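Local coordinates for ORF14 (Streptomyces clavuligerus, PDB 2WPX), which probably acts as an acyltransferase of clavulanic acid biosynthesis, built from two tandem GNAT-type domains and binding acetyl-CoA, at residues A[11-16]-A[48-53]; A[75-80]-A[84-89]; A[125-130]-A[148-153]; A[306-311]-A[325-330]. One frame throughout, in Å; residues are numbered along the deposited sequence.

Contact 1: residues A[11-16]-A[48-53]; sequences VPLAAN and GSLRFA
L13, A15 and L50 form a small apolar contact between the chain leaving strand 9-12 and segment 48-53 on helix 43-51. No hydrogen bond crosses it, and the two sides together bury 186 Å². L50 does most of the work, using both of its methyl branches. CD1 lies 3.9 Å from A15 CB, while CD2 meets L13 at CG, also 3.9 Å away. The two leucine side chains cross at about a right angle. L13 turns its branched end to L50 because CG is anti to the backbone N (chi1 174°). A15 points its methyl at the helix. That methyl touches both L50 and the aliphatic part of R51, whose CG comes to 3.7 Å from A15 CB. R51 lies at the exposed margin of the contact. Helix 18-33 closes in on the same cluster: W24 touches both leucines, and V21 touches L50. On the strand side, L13 is hydrogen-bonded through its backbone to D61 of strand 57-66, and L50 also touches D61. The cluster lies between helices 18-33 and 43-51 and the edge strand 9-12 of the N-terminal GNAT domain.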
# COMPACT_ATOMS: atom_id res chain seq x y z
N VAL A 11 22.44 12.70 2.65
CA VAL A 11 21.88 13.80 3.41
C VAL A 11 20.46 13.37 3.83
O VAL A 11 19.75 12.77 3.04
CB VAL A 11 21.84 15.07 2.50
CG1 VAL A 11 21.70 14.65 1.11
CG2 VAL A 11 20.66 16.01 2.84
N PRO A 12 20.08 13.60 5.08
CA PRO A 12 18.71 13.26 5.45
C PRO A 12 17.70 14.03 4.58
O PRO A 12 17.92 15.16 4.16
CB PRO A 12 18.61 13.71 6.92
CG PRO A 12 19.99 13.63 7.43
CD PRO A 12 20.90 13.97 6.25
N LEU A 13 16.57 13.38 4.33
CA LEU A 13 15.44 13.97 3.67
C LEU A 13 14.42 14.49 4.73
O LEU A 13 13.73 13.73 5.38
CB LEU A 13 14.85 12.89 2.76
CG LEU A 13 13.55 13.15 2.00
CD1 LEU A 13 13.61 14.54 1.34
CD2 LEU A 13 13.37 12.02 1.00
N ALA A 14 14.33 15.80 4.87
CA ALA A 14 13.50 16.46 5.87
C ALA A 14 12.52 17.34 5.11
O ALA A 14 12.87 17.95 4.10
CB ALA A 14 14.40 17.33 6.80
N ALA A 15 11.28 17.42 5.60
CA ALA A 15 10.22 18.05 4.84
C ALA A 15 10.30 19.56 4.78
O ALA A 15 9.67 20.17 3.94
CB ALA A 15 8.88 17.62 5.37
N ASN A 16 11.05 20.17 5.68
CA ASN A 16 11.27 21.62 5.68
C ASN A 16 12.35 22.06 4.67
O ASN A 16 12.54 23.25 4.42
CB ASN A 16 11.70 22.07 7.07
CG ASN A 16 12.62 21.05 7.73
OD1 ASN A 16 12.52 19.84 7.44
ND2 ASN A 16 13.50 21.50 8.62
N GLY A 48 3.45 14.70 2.58
CA GLY A 48 2.83 14.38 3.85
C GLY A 48 3.39 13.08 4.34
O GLY A 48 3.39 12.86 5.56
N SER A 49 3.85 12.20 3.44
CA SER A 49 4.43 10.93 3.91
C SER A 49 5.74 11.12 4.69
O SER A 49 6.23 10.18 5.36
CB SER A 49 4.65 9.93 2.78
OG SER A 49 5.84 10.22 2.07
N LEU A 50 6.30 12.33 4.65
CA LEU A 50 7.52 12.61 5.42
C LEU A 50 7.16 13.12 6.81
O LEU A 50 7.98 13.02 7.73
CB LEU A 50 8.38 13.69 4.74
CG LEU A 50 8.92 13.41 3.34
CD1 LEU A 50 9.47 14.73 2.76
CD2 LEU A 50 9.98 12.30 3.38
N ARG A 51 5.94 13.67 6.95
CA ARG A 51 5.57 14.37 8.16
C ARG A 51 4.72 13.50 9.10
O ARG A 51 4.74 13.64 10.34
CB ARG A 51 4.81 15.64 7.77
CG ARG A 51 5.63 16.61 6.83
CD ARG A 51 5.17 18.10 6.97
NE ARG A 51 3.86 18.27 6.34
CZ ARG A 51 2.93 19.15 6.71
NH1 ARG A 51 3.10 19.98 7.75
NH2 ARG A 51 1.80 19.19 6.03
N PHE A 52 4.00 12.57 8.48
CA PHE A 52 2.94 11.80 9.13
C PHE A 52 3.14 10.34 8.87
O PHE A 52 2.81 9.85 7.80
CB PHE A 52 1.59 12.22 8.59
CG PHE A 52 1.35 13.68 8.65
CD1 PHE A 52 1.37 14.44 7.51
CD2 PHE A 52 1.09 14.30 9.87
CE1 PHE A 52 1.12 15.85 7.60
CE2 PHE A 52 0.86 15.65 9.95
CZ PHE A 52 0.87 16.43 8.80
N ALA A 53 3.68 9.65 9.86
CA ALA A 53 4.00 8.29 9.68
C ALA A 53 2.85 7.46 10.23
O ALA A 53 1.98 7.95 10.99
CB ALA A 53 5.33 7.94 10.41

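Contact 2: residues A[75-80]-A[84-89]; sequences RLALPD and TARVDQ
R75 and Q89 are joined by a backbone bond from R75 N to Q89 O, 2.7 Å long. R75 O in turn accepts two donors, D88 N at 2.8 Å and Q89 N at a longer 3.3 Å. This shared acceptor marks a classic beta bulge, with D88 and Q89 both facing R75. Beyond it the pairing is regular. A77 N gives a bond to R86 O, and R86 N returns one to A77 O at 3.0 Å and 169°. Within segment 84-89, R86 NH1 reaches D88 OD2 at 2.6 Å in a salt bridge, close to the guanidinium plane and on the syn side of the carboxylate. The bend at chi3 brings that guanidinium over A77, so that its face rests on the A77 methyl (NH1 to CB 3.4 Å). D88 OD1 is near the same methyl. R75 CG packs on Q89 CB; beyond it the chain bends away, and NH2 forms a salt bridge with D61. On the face of L76 and V87 the packing is apolar: L76 CD2 meets V87 CG2 at 3.8 Å. Further along, L78 CD1 presses on A85 CB at 3.5 Å, and P79 CD lies near T84 O. The two strands form an antiparallel beta hairpin in the N-terminal GNAT domain. In this family the strand that carries the bulge lines the acetyl-CoA site, and here it runs on to L90 and V92, which bind the cofactor.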
# COMPACT_ATOMS: atom_id res chain seq x y z
N ARG A 75 14.35 5.05 1.98
CA ARG A 75 13.44 5.34 3.08
C ARG A 75 13.24 4.07 3.88
O ARG A 75 12.87 3.04 3.32
CB ARG A 75 12.08 5.83 2.54
CG ARG A 75 12.16 7.08 1.59
CD ARG A 75 10.77 7.86 1.53
NE ARG A 75 10.28 8.31 2.86
CZ ARG A 75 9.03 8.69 3.08
NH1 ARG A 75 8.18 8.71 2.07
NH2 ARG A 75 8.64 9.06 4.29
N LEU A 76 13.48 4.14 5.19
CA LEU A 76 13.19 3.04 6.07
C LEU A 76 12.01 3.32 6.94
O LEU A 76 11.83 4.44 7.40
CB LEU A 76 14.35 2.77 7.01
CG LEU A 76 15.56 2.12 6.37
CD1 LEU A 76 16.38 1.50 7.47
CD2 LEU A 76 15.19 1.10 5.27
N ALA A 77 11.24 2.28 7.23
CA ALA A 77 10.17 2.42 8.24
C ALA A 77 10.55 1.50 9.35
O ALA A 77 10.90 0.35 9.11
CB ALA A 77 8.77 2.05 7.65
N LEU A 78 10.53 2.01 10.57
CA LEU A 78 10.93 1.21 11.72
C LEU A 78 9.74 1.01 12.62
O LEU A 78 9.35 1.93 13.34
CB LEU A 78 12.06 1.91 12.53
CG LEU A 78 13.43 2.17 11.86
CD1 LEU A 78 14.04 0.98 11.17
CD2 LEU A 78 13.37 3.34 10.97
N PRO A 79 9.15 -0.19 12.59
CA PRO A 79 8.06 -0.46 13.54
C PRO A 79 8.56 -0.43 15.00
O PRO A 79 9.51 -1.15 15.35
CB PRO A 79 7.63 -1.89 13.18
CG PRO A 79 8.24 -2.15 11.80
CD PRO A 79 9.51 -1.37 11.80
N ASP A 80 7.96 0.40 15.84
CA ASP A 80 8.41 0.45 17.25
C ASP A 80 8.49 -0.94 17.85
O ASP A 80 7.60 -1.75 17.61
CB ASP A 80 7.44 1.29 18.10
CG ASP A 80 7.43 2.72 17.68
OD1 ASP A 80 6.38 3.36 17.78
OD2 ASP A 80 8.49 3.20 17.22
N THR A 84 12.74 -5.56 13.08
CA THR A 84 12.75 -5.38 11.63
C THR A 84 12.93 -3.94 11.16
O THR A 84 12.50 -2.99 11.82
CB THR A 84 11.37 -5.83 11.09
OG1 THR A 84 11.40 -7.26 10.92
CG2 THR A 84 11.10 -5.20 9.79
N ALA A 85 13.54 -3.78 10.01
CA ALA A 85 13.53 -2.50 9.33
C ALA A 85 13.05 -2.73 7.91
O ALA A 85 13.64 -3.54 7.18
CB ALA A 85 14.89 -1.92 9.32
N ARG A 86 12.00 -2.00 7.53
CA ARG A 86 11.37 -2.18 6.27
C ARG A 86 11.80 -1.09 5.24
O ARG A 86 11.74 0.12 5.52
CB ARG A 86 9.88 -2.11 6.45
CG ARG A 86 9.19 -1.96 5.13
CD ARG A 86 7.72 -2.32 5.23
NE ARG A 86 7.12 -1.98 6.53
CZ ARG A 86 6.56 -0.80 6.80
NH1 ARG A 86 6.58 0.14 5.86
NH2 ARG A 86 6.01 -0.54 8.00
N VAL A 87 12.18 -1.54 4.04
CA VAL A 87 12.58 -0.60 3.01
C VAL A 87 11.38 -0.05 2.30
O VAL A 87 10.83 -0.72 1.46
CB VAL A 87 13.57 -1.23 2.00
CG1 VAL A 87 13.97 -0.20 0.94
CG2 VAL A 87 14.82 -1.70 2.75
N ASP A 88 10.96 1.17 2.62
CA ASP A 88 9.75 1.67 2.00
C ASP A 88 10.08 2.30 0.66
O ASP A 88 9.19 2.48 -0.16
CB ASP A 88 9.05 2.67 2.88
CG ASP A 88 8.03 2.03 3.79
OD1 ASP A 88 7.50 2.77 4.64
OD2 ASP A 88 7.69 0.82 3.65
N GLN A 89 11.36 2.62 0.45
CA GLN A 89 11.81 3.16 -0.80
C GLN A 89 13.30 2.98 -0.98
O GLN A 89 14.08 3.35 -0.10
CB GLN A 89 11.42 4.65 -0.99
CG GLN A 89 11.90 5.24 -2.32
CD GLN A 89 11.58 6.74 -2.46
OE1 GLN A 89 10.71 7.15 -3.25
NE2 GLN A 89 12.27 7.56 -1.69

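Contact 3: residues A[125-130]-A[148-153]; sequences VVESLP and AHRSDI
E127 and R150 reach for each other from opposite directions, each with CG anti to its own carbonyl carbon (chi1 -58° and -80°). Past CG the glutamate chain is extended, and the arginine is straight as far as NE. Their charged ends therefore meet midway between two strands whose backbones do not pair directly. The guanidinium grips the carboxylate side-on, one nitrogen to each oxygen. NE gives a bond to E127 OE2 of 2.9 Å, and that oxygen uses its syn lone pair. NH2 bonds E127 OE1 at 3.1 Å, also on the syn side but tilted out of the carboxylate plane. The two flat groups are turned 45° against each other, so the pair is twisted rather than coplanar. Two bonds to different oxygens should still restrict rotation of both ends. OE2 has a further donor in W331 NE1, which helps fix the carboxylate. This is a surface salt bridge, and the 86 Å² buried comes from these two residues. Strand 323-334 runs between strands 120-127 and 149-162, and the ion pair spans it, with both side chains touching V329. Helix 138-145 lies close by, where A140 touches both partners.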
# COMPACT_ATOMS: atom_id res chain seq x y z
N VAL A 125 9.20 -6.48 -3.51
CA VAL A 125 9.84 -6.37 -4.79
C VAL A 125 8.81 -6.61 -5.84
O VAL A 125 7.99 -7.55 -5.73
CB VAL A 125 10.96 -7.40 -4.93
CG1 VAL A 125 11.59 -7.26 -6.30
CG2 VAL A 125 12.00 -7.24 -3.76
N VAL A 126 8.82 -5.80 -6.88
CA VAL A 126 7.92 -6.07 -7.97
C VAL A 126 8.37 -7.10 -9.03
O VAL A 126 9.40 -6.92 -9.68
CB VAL A 126 7.55 -4.81 -8.65
CG1 VAL A 126 6.64 -5.16 -9.88
CG2 VAL A 126 6.87 -3.87 -7.61
N GLU A 127 7.57 -8.14 -9.23
CA GLU A 127 7.97 -9.25 -10.06
C GLU A 127 6.82 -9.58 -10.98
O GLU A 127 5.78 -8.96 -10.87
CB GLU A 127 8.41 -10.46 -9.20
CG GLU A 127 9.58 -10.11 -8.23
CD GLU A 127 10.28 -11.35 -7.77
OE1 GLU A 127 10.56 -12.18 -8.67
OE2 GLU A 127 10.51 -11.52 -6.53
N SER A 128 7.05 -10.51 -11.92
CA SER A 128 6.01 -11.01 -12.81
C SER A 128 5.09 -12.09 -12.26
O SER A 128 5.44 -12.90 -11.44
CB SER A 128 6.60 -11.57 -14.11
OG SER A 128 7.61 -10.72 -14.59
N LEU A 129 3.88 -12.07 -12.79
CA LEU A 129 2.91 -13.12 -12.54
C LEU A 129 3.11 -14.24 -13.52
O LEU A 129 3.59 -14.03 -14.59
CB LEU A 129 1.52 -12.54 -12.74
CG LEU A 129 1.21 -11.55 -11.63
CD1 LEU A 129 0.05 -10.75 -12.11
CD2 LEU A 129 0.90 -12.29 -10.30
N PRO A 130 2.75 -15.45 -13.14
CA PRO A 130 2.82 -16.48 -14.16
C PRO A 130 1.96 -16.10 -15.34
O PRO A 130 2.37 -16.24 -16.49
CB PRO A 130 2.23 -17.70 -13.45
CG PRO A 130 1.82 -17.29 -12.12
CD PRO A 130 2.47 -15.98 -11.81
N ALA A 148 19.81 -10.58 -0.32
CA ALA A 148 18.48 -10.81 0.23
C ALA A 148 17.96 -12.12 -0.39
O ALA A 148 18.49 -12.59 -1.42
CB ALA A 148 17.54 -9.65 -0.10
N HIS A 149 16.94 -12.71 0.27
CA HIS A 149 16.26 -13.90 -0.23
C HIS A 149 14.74 -13.68 -0.20
O HIS A 149 14.21 -12.87 0.56
CB HIS A 149 16.64 -15.13 0.61
CG HIS A 149 18.11 -15.31 0.76
ND1 HIS A 149 18.83 -14.68 1.75
CD2 HIS A 149 19.00 -16.02 0.04
CE1 HIS A 149 20.11 -15.02 1.64
NE2 HIS A 149 20.24 -15.84 0.61
N ARG A 150 14.02 -14.39 -1.04
CA ARG A 150 12.56 -14.36 -1.01
C ARG A 150 12.07 -15.06 0.27
O ARG A 150 12.60 -16.12 0.61
CB ARG A 150 12.01 -15.07 -2.25
CG ARG A 150 12.05 -14.15 -3.44
CD ARG A 150 11.41 -14.81 -4.64
NE ARG A 150 11.73 -14.08 -5.87
CZ ARG A 150 12.82 -14.35 -6.60
NH1 ARG A 150 13.64 -15.30 -6.20
NH2 ARG A 150 13.07 -13.70 -7.73
N SER A 151 11.11 -14.47 0.97
CA SER A 151 10.49 -15.06 2.17
C SER A 151 9.52 -16.12 1.78
O SER A 151 8.86 -16.02 0.75
CB SER A 151 9.69 -14.00 2.94
OG SER A 151 10.51 -12.90 3.32
N ASP A 152 9.39 -17.13 2.60
CA ASP A 152 8.39 -18.15 2.29
C ASP A 152 7.01 -17.76 2.83
O ASP A 152 6.52 -18.35 3.77
CB ASP A 152 8.83 -19.54 2.82
CG ASP A 152 7.93 -20.68 2.29
OD1 ASP A 152 8.05 -21.80 2.81
OD2 ASP A 152 7.07 -20.48 1.38
N ILE A 153 6.45 -16.70 2.27
CA ILE A 153 5.07 -16.34 2.52
C ILE A 153 4.42 -15.94 1.19
O ILE A 153 5.10 -15.62 0.21
CB ILE A 153 4.96 -15.17 3.56
CG1 ILE A 153 5.53 -13.88 2.98
CG2 ILE A 153 5.64 -15.58 4.91
CD1 ILE A 153 6.00 -12.88 4.00

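Contact 4: residues A[306-311]-A[325-330]; sequences NAEDNH and YDRWVF
R327 and E308 account for the whole contact, with 38 and 37 Å² buried respectively. The arginine starts from strand 323-334 with CG anti to the backbone N (chi1 -170°). It then runs extended to NE, which carries its guanidinium across to the glutamate. E308 points its CB towards the strand. Its CG lies between the backbone N and the carbonyl carbon (chi1 58°), and the rest of its chain is extended. The side chains meet at a slant, but their flat ends are nearly coplanar, 26° apart. R327 NH2 bonds both oxygens, at 3.2 Å to E308 OE1 and 3.2 Å to E308 OE2, each through a syn lone pair. NE adds a third bond to E308 OE1 at 3.3 Å. OE1 thus takes two donors. All three bonds are fairly long, and all lie close to the guanidinium plane. The carboxylate sits at the edge of that group, not over its face.

E308 follows the end of strand 301-307. It is the second residue of a type I beta turn from A307 to N310, closed by N310 N to A307 O at 2.8 Å. N310 is then the N-cap of helix 311-319. The salt bridge therefore ties a strand-to-helix turn of the C-terminal GNAT domain to strand 323-334. Strand 149-162 runs between strands 301-307 and 323-334. A155 touches the R327 side chain, and its N gives a weak bond to E308 OE2. L129 also packs on R327.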
# COMPACT_ATOMS: atom_id res chain seq x y z
N ASN A 306 -4.32 -8.59 -3.31
CA ASN A 306 -4.61 -9.71 -2.42
C ASN A 306 -3.42 -10.59 -2.24
O ASN A 306 -2.64 -10.80 -3.18
CB ASN A 306 -5.69 -10.56 -3.03
CG ASN A 306 -6.94 -9.84 -3.11
OD1 ASN A 306 -7.42 -9.48 -4.19
ND2 ASN A 306 -7.52 -9.56 -1.94
N ALA A 307 -3.30 -11.17 -1.06
CA ALA A 307 -2.41 -12.30 -0.92
C ALA A 307 -2.86 -13.37 -1.92
O ALA A 307 -4.06 -13.68 -2.03
CB ALA A 307 -2.42 -12.83 0.48
N GLU A 308 -1.90 -13.93 -2.65
CA GLU A 308 -2.24 -14.84 -3.75
C GLU A 308 -2.97 -16.11 -3.24
O GLU A 308 -3.54 -16.83 -4.05
CB GLU A 308 -1.00 -15.21 -4.53
CG GLU A 308 0.02 -15.84 -3.60
CD GLU A 308 1.37 -16.08 -4.23
OE1 GLU A 308 1.58 -15.68 -5.40
OE2 GLU A 308 2.24 -16.65 -3.53
N ASP A 309 -2.97 -16.36 -1.93
CA ASP A 309 -3.73 -17.51 -1.40
C ASP A 309 -5.13 -17.14 -0.94
O ASP A 309 -5.88 -18.00 -0.51
CB ASP A 309 -2.98 -18.26 -0.29
CG ASP A 309 -2.79 -17.42 0.95
OD1 ASP A 309 -2.63 -18.01 2.05
OD2 ASP A 309 -2.81 -16.19 0.86
N ASN A 310 -5.49 -15.87 -1.02
CA ASN A 310 -6.86 -15.48 -0.70
C ASN A 310 -7.88 -15.68 -1.84
O ASN A 310 -8.46 -14.71 -2.33
CB ASN A 310 -6.94 -14.04 -0.21
CG ASN A 310 -8.26 -13.76 0.53
OD1 ASN A 310 -9.20 -14.56 0.42
ND2 ASN A 310 -8.34 -12.64 1.25
N HIS A 311 -8.09 -16.92 -2.24
CA HIS A 311 -8.90 -17.26 -3.42
C HIS A 311 -10.28 -16.64 -3.47
O HIS A 311 -10.68 -16.09 -4.49
CB HIS A 311 -8.96 -18.79 -3.56
CG HIS A 311 -7.60 -19.38 -3.60
ND1 HIS A 311 -6.66 -18.98 -4.54
CD2 HIS A 311 -6.98 -20.26 -2.78
CE1 HIS A 311 -5.53 -19.62 -4.30
NE2 HIS A 311 -5.70 -20.40 -3.24
N TYR A 325 -2.06 -7.91 -12.70
CA TYR A 325 -1.07 -7.27 -13.53
C TYR A 325 0.39 -7.59 -13.15
O TYR A 325 1.16 -7.97 -14.01
CB TYR A 325 -1.28 -5.77 -13.49
CG TYR A 325 -0.58 -5.13 -14.62
CD1 TYR A 325 -1.17 -5.08 -15.89
CD2 TYR A 325 0.67 -4.56 -14.44
CE1 TYR A 325 -0.53 -4.49 -16.95
CE2 TYR A 325 1.32 -3.95 -15.50
CZ TYR A 325 0.72 -3.92 -16.75
OH TYR A 325 1.36 -3.31 -17.82
N ASP A 326 0.77 -7.44 -11.88
CA ASP A 326 2.11 -7.79 -11.43
C ASP A 326 2.07 -8.38 -10.01
O ASP A 326 1.01 -8.44 -9.36
CB ASP A 326 3.05 -6.61 -11.54
CG ASP A 326 2.53 -5.41 -10.81
OD1 ASP A 326 2.84 -4.26 -11.20
OD2 ASP A 326 1.78 -5.59 -9.83
N ARG A 327 3.24 -8.82 -9.52
CA ARG A 327 3.34 -9.62 -8.31
C ARG A 327 4.18 -8.88 -7.25
O ARG A 327 5.22 -8.28 -7.59
CB ARG A 327 4.00 -10.95 -8.62
CG ARG A 327 3.94 -11.96 -7.48
CD ARG A 327 4.42 -13.35 -7.90
NE ARG A 327 4.16 -14.38 -6.89
CZ ARG A 327 5.07 -15.24 -6.43
NH1 ARG A 327 6.32 -15.21 -6.89
NH2 ARG A 327 4.74 -16.15 -5.52
N TRP A 328 3.73 -8.91 -5.99
CA TRP A 328 4.41 -8.17 -4.92
C TRP A 328 5.12 -9.16 -4.02
O TRP A 328 4.47 -9.75 -3.18
CB TRP A 328 3.38 -7.37 -4.10
CG TRP A 328 2.99 -6.12 -4.74
CD1 TRP A 328 3.38 -5.68 -5.96
CD2 TRP A 328 2.07 -5.13 -4.23
NE1 TRP A 328 2.79 -4.46 -6.23
CE2 TRP A 328 2.00 -4.09 -5.18
CE3 TRP A 328 1.30 -5.02 -3.04
CZ2 TRP A 328 1.19 -2.92 -4.98
CZ3 TRP A 328 0.51 -3.85 -2.85
CH2 TRP A 328 0.47 -2.82 -3.80
N VAL A 329 6.42 -9.38 -4.22
CA VAL A 329 7.14 -10.48 -3.59
C VAL A 329 7.96 -10.01 -2.36
O VAL A 329 8.68 -9.00 -2.45
CB VAL A 329 8.09 -11.20 -4.57
CG1 VAL A 329 8.62 -12.47 -3.93
CG2 VAL A 329 7.45 -11.46 -5.87
N PHE A 330 7.83 -10.72 -1.23
CA PHE A 330 8.46 -10.29 0.02
C PHE A 330 9.83 -10.87 0.14
O PHE A 330 10.04 -12.09 0.01
CB PHE A 330 7.57 -10.61 1.23
CG PHE A 330 6.19 -10.05 1.08
CD1 PHE A 330 5.96 -8.69 1.17
CD2 PHE A 330 5.11 -10.88 0.74
CE1 PHE A 330 4.66 -8.16 0.95
CE2 PHE A 330 3.84 -10.36 0.52
CZ PHE A 330 3.61 -9.00 0.63

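Contacts 1 to 4 follow one another along the chain, each closing before the next opens. Contacts 1 and 2 have centres about 14 Å apart and touch: S49 OG lies 2.8 Å from R75 NH1, a probable hydrogen bond. Both belong to the N-terminal GNAT domain. Contacts 3 and 4 have centres about 9 Å apart and share a joint: strand 323-334 of contact 4 lies between strands 120-127 and 149-162 of contact 3. S151 N meets F330 O at 2.8 Å. The last strand of the chain is thus inserted among N-terminal strands, which couples the two GNAT units. Contacts 1 and 4 are on opposite sides of the chain's centre, about 30 Å apart between centres.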